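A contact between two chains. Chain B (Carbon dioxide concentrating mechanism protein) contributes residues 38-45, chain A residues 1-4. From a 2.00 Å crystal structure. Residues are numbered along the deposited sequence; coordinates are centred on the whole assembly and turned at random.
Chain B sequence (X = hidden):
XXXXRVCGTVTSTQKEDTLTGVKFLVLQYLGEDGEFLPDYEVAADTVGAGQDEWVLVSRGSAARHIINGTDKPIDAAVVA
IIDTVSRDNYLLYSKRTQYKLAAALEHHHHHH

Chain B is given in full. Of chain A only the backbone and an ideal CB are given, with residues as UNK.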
ATOM      1  N   PRO B  38       6.114   5.874 -17.475  1.00 60.95           N
ATOM      2  CA  PRO B  38       4.812   6.407 -17.832  1.00 63.43           C
ATOM      3  C   PRO B  38       3.866   6.056 -16.704  1.00 62.87           C
ATOM      4  O   PRO B  38       2.904   5.323 -16.872  1.00 66.52           O
ATOM      5  CB  PRO B  38       4.470   5.631 -19.088  1.00 66.12           C
ATOM      6  CG  PRO B  38       5.029   4.273 -18.779  1.00 66.69           C
ATOM      7  CD  PRO B  38       6.243   4.471 -17.903  1.00 64.78           C
ATOM      8  N   ASP B  39       4.192   6.571 -15.541  1.00 60.72           N
ATOM      9  CA  ASP B  39       3.451   6.317 -14.344  1.00 58.80           C
ATOM     10  C   ASP B  39       3.601   7.623 -13.577  1.00 55.58           C
ATOM     11  O   ASP B  39       4.712   8.148 -13.393  1.00 52.21           O
ATOM     12  CB  ASP B  39       4.051   5.122 -13.616  1.00 60.62           C
ATOM     13  CG  ASP B  39       3.375   4.829 -12.328  1.00 65.89           C
ATOM     14  OD1 ASP B  39       2.143   5.008 -12.252  1.00 69.77           O
ATOM     15  OD2 ASP B  39       4.074   4.401 -11.383  1.00 70.12           O
ATOM     16  N   TYR B  40       2.452   8.150 -13.179  1.00 54.40           N
ATOM     17  CA  TYR B  40       2.319   9.489 -12.640  1.00 52.16           C
ATOM     18  C   TYR B  40       1.631   9.386 -11.247  1.00 49.39           C
ATOM     19  O   TYR B  40       0.957   8.397 -10.914  1.00 49.64           O
ATOM     20  CB  TYR B  40       1.435  10.318 -13.586  1.00 55.17           C
ATOM     21  CG  TYR B  40      -0.007   9.874 -13.418  1.00 58.93           C
ATOM     22  CD1 TYR B  40      -0.506   8.803 -14.147  1.00 62.81           C
ATOM     23  CD2 TYR B  40      -0.838  10.431 -12.398  1.00 64.14           C
ATOM     24  CE1 TYR B  40      -1.803   8.350 -13.944  1.00 66.05           C
ATOM     25  CE2 TYR B  40      -2.145   9.974 -12.171  1.00 60.47           C
ATOM     26  CZ  TYR B  40      -2.631   8.934 -12.948  1.00 64.19           C
ATOM     27  OH  TYR B  40      -3.915   8.439 -12.754  1.00 61.40           O
ATOM     28  N   GLU B  41       1.765  10.431 -10.454  1.00 44.10           N
ATOM     29  CA  GLU B  41       1.000  10.573  -9.237  1.00 40.26           C
ATOM     30  C   GLU B  41       0.585  12.045  -9.212  1.00 38.52           C
ATOM     31  O   GLU B  41       1.313  12.918  -9.695  1.00 39.35           O
ATOM     32  CB  GLU B  41       1.925  10.288  -8.061  1.00 39.21           C
ATOM     33  CG  GLU B  41       1.281  10.108  -6.689  1.00 37.50           C
ATOM     34  CD  GLU B  41       0.563   8.764  -6.537  1.00 38.17           C
ATOM     35  OE1 GLU B  41       1.025   7.797  -7.156  1.00 39.45           O
ATOM     36  OE2 GLU B  41      -0.483   8.695  -5.843  1.00 37.11           O
ATOM     37  N   VAL B  42      -0.585  12.310  -8.663  1.00 36.44           N
ATOM     38  CA  VAL B  42      -0.962  13.632  -8.244  1.00 35.46           C
ATOM     39  C   VAL B  42      -0.720  13.760  -6.719  1.00 34.79           C
ATOM     40  O   VAL B  42      -1.232  12.961  -5.878  1.00 34.21           O
ATOM     41  CB  VAL B  42      -2.417  13.922  -8.635  1.00 36.94           C
ATOM     42  CG1 VAL B  42      -2.839  15.319  -8.165  1.00 37.57           C
ATOM     43  CG2 VAL B  42      -2.591  13.798 -10.148  1.00 38.75           C
ATOM     44  N   ALA B  43       0.027  14.798  -6.365  1.00 34.24           N
ATOM     45  CA  ALA B  43       0.488  14.980  -5.004  1.00 33.68           C
ATOM     46  C   ALA B  43       0.237  16.394  -4.509  1.00 35.49           C
ATOM     47  O   ALA B  43       0.279  17.388  -5.280  1.00 35.20           O
ATOM     48  CB  ALA B  43       1.963  14.644  -4.905  1.00 33.16           C
ATOM     49  N   ALA B  44      -0.032  16.480  -3.212  1.00 35.09           N
ATOM     50  CA  ALA B  44      -0.042  17.763  -2.546  1.00 36.02           C
ATOM     51  C   ALA B  44       1.369  18.299  -2.556  1.00 34.97           C
ATOM     52  O   ALA B  44       2.317  17.554  -2.391  1.00 34.66           O
ATOM     53  CB  ALA B  44      -0.548  17.654  -1.123  1.00 32.27           C
ATOM     54  N   ASP B  45       1.505  19.597  -2.726  1.00 38.86           N
ATOM     55  CA  ASP B  45       2.839  20.250  -2.622  1.00 39.51           C
ATOM     56  C   ASP B  45       2.754  21.398  -1.671  1.00 39.57           C
ATOM     57  O   ASP B  45       2.004  22.356  -1.884  1.00 40.57           O
ATOM     58  CB  ASP B  45       3.355  20.753  -3.955  1.00 42.26           C
ATOM     59  CG  ASP B  45       4.674  21.547  -3.815  1.00 46.25           C
ATOM     60  OD1 ASP B  45       5.555  21.159  -3.043  1.00 46.44           O
ATOM     61  OD2 ASP B  45       4.850  22.586  -4.459  1.00 55.58           O
TER
ATOM     62  N   UNK A   1      -2.337  10.655  -4.960  1.00 33.95           N
ATOM     63  CA  UNK A   1      -3.698  10.486  -5.582  1.00 33.25           C
ATOM     64  C   UNK A   1      -3.561  10.082  -7.056  1.00 35.52           C
ATOM     65  O   UNK A   1      -2.509  10.307  -7.689  1.00 36.30           O
ATOM     66  CB  UNK A   1      -4.512  11.777  -5.476  1.00 33.25           C
ATOM     67  N   UNK A   2      -4.643   9.547  -7.607  1.00 35.82           N
ATOM     68  CA  UNK A   2      -4.722   9.187  -9.003  1.00 37.54           C
ATOM     69  C   UNK A   2      -5.843   9.911  -9.677  1.00 37.35           C
ATOM     70  O   UNK A   2      -6.828  10.279  -9.069  1.00 36.02           O
ATOM     71  CB  UNK A   2      -4.895   7.676  -9.167  1.00 37.54           C
ATOM     72  N   UNK A   3      -5.696  10.116 -10.967  1.00 38.01           N
ATOM     73  CA  UNK A   3      -6.757  10.622 -11.788  1.00 37.42           C
ATOM     74  C   UNK A   3      -7.596   9.447 -12.302  1.00 37.26           C
ATOM     75  O   UNK A   3      -7.061   8.434 -12.746  1.00 38.23           O
ATOM     76  CB  UNK A   3      -6.196  11.455 -12.942  1.00 37.42           C
ATOM     77  N   UNK A   4      -8.916   9.584 -12.248  1.00 37.22           N
ATOM     78  CA  UNK A   4      -9.791   8.554 -12.759  1.00 38.21           C
ATOM     79  C   UNK A   4     -11.029   9.205 -13.337  1.00 40.05           C
ATOM     80  O   UNK A   4     -11.304  10.353 -13.066  1.00 38.95           O
ATOM     81  CB  UNK A   4     -10.158   7.548 -11.667  1.00 38.21           C
TER

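Position 1 is held by its backbone before any side chain is considered. Its amino group donates to Val42(B) O at 2.7 Å and to Glu41(B) OE2 at 2.8 Å, the latter also a salt bridge, since position 1 begins the chain and its N is a charged terminus. In return Val42(B) N donates to the position 1 O at 2.9 Å, with a nearly straight 162° angle. The chain B strand through Val42(B) thus meets the newcomer with one rung of sheet-like pairing, although the axes of this strand and of the chain A strand that begins at position 2 run at 108° to each other. CA-to-CB points sideways, and the ideal CB sits 3.5 Å from Val42(B) O, with the Val42(B) side chain and the backbone of Ala43(B) and Ala44(B) within reach of a long chain. Flexible apolar residues such as methionine or leucine would suit. The deposited residue is Met1(A). Its chi angles m, p, p curl it along the strand, so that CE lies 4.0 Å from Ala44(B) N and 4.2 Å from Ala43(B) CA, while its CB packs 4.3 Å from Val42(B) CB.

At position 2 the CB again points sideways, 3.8 Å from Tyr40(B) OH. Beyond it chain B gathers acceptors: the carboxylates of Asp39(B) and Glu41(B) and the carbonyl of Tyr40(B). Such a cluster asks for a long cation, lysine or perhaps arginine. Lys2(A) is found. Its chi1 and chi2, both m, bend the chain back toward the chain B strand, and the t chi3 and chi4 then extend it to the acceptors. NZ donates to Glu41(B) OE1 at 3.1 Å, within a salt bridge, and to Tyr40(B) O at 3.1 Å; Asp39(B) OD1, 3.9 Å from NZ, adds a long salt bridge. NZ also stands nearly over the Tyr40(B) ring, but 5.2 Å from its centroid, so any cation-pi attraction is weak. Glu41(B) therefore serves two positive groups, one through each carboxylate oxygen.

Position 3 offers its N to Tyr40(B) OH at 3.0 Å, at the edge of the ring. Its CB, sideways, lies 3.8 Å from that hydroxyl and 5.1 Å from Val42(B) CG2, so the nearby surface is part aromatic, part aliphatic. Valine, isoleucine, leucine or methionine would fit. Ile3(A), chi1 m and chi2 t, brings CD1 to 3.7 Å from Val42(B) CG2 and 4.0 Å from Tyr40(B) CE2, bridging the two residues.

Position 4 has nothing of chain B's stretch within 5.5 Å of its ideal CB, so this contact sets no preference; Ala4(A) makes no contact here.

Chain A 1-4: MKIA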
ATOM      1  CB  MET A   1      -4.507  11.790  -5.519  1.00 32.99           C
ATOM      2  CG  MET A   1      -4.918  12.232  -4.107  1.00 32.94           C
ATOM      3  SD  MET A   1      -3.557  12.992  -3.161  1.00 32.49           S
ATOM      4  CE  MET A   1      -3.540  14.645  -3.830  1.00 33.13           C
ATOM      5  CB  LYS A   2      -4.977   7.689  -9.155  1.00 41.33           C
ATOM      6  CG  LYS A   2      -3.894   6.823  -8.551  1.00 43.29           C
ATOM      7  CD  LYS A   2      -2.674   6.717  -9.474  1.00 46.97           C
ATOM      8  CE  LYS A   2      -1.545   6.059  -8.665  1.00 49.59           C
ATOM      9  NZ  LYS A   2      -0.263   5.988  -9.378  1.00 51.53           N
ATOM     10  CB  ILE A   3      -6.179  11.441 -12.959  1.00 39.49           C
ATOM     11  CG1 ILE A   3      -5.437  12.672 -12.440  1.00 39.93           C
ATOM     12  CG2 ILE A   3      -7.299  11.866 -13.883  1.00 40.94           C
ATOM     13  CD1 ILE A   3      -4.334  13.158 -13.372  1.00 43.77           C
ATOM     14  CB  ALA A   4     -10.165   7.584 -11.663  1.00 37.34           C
TER
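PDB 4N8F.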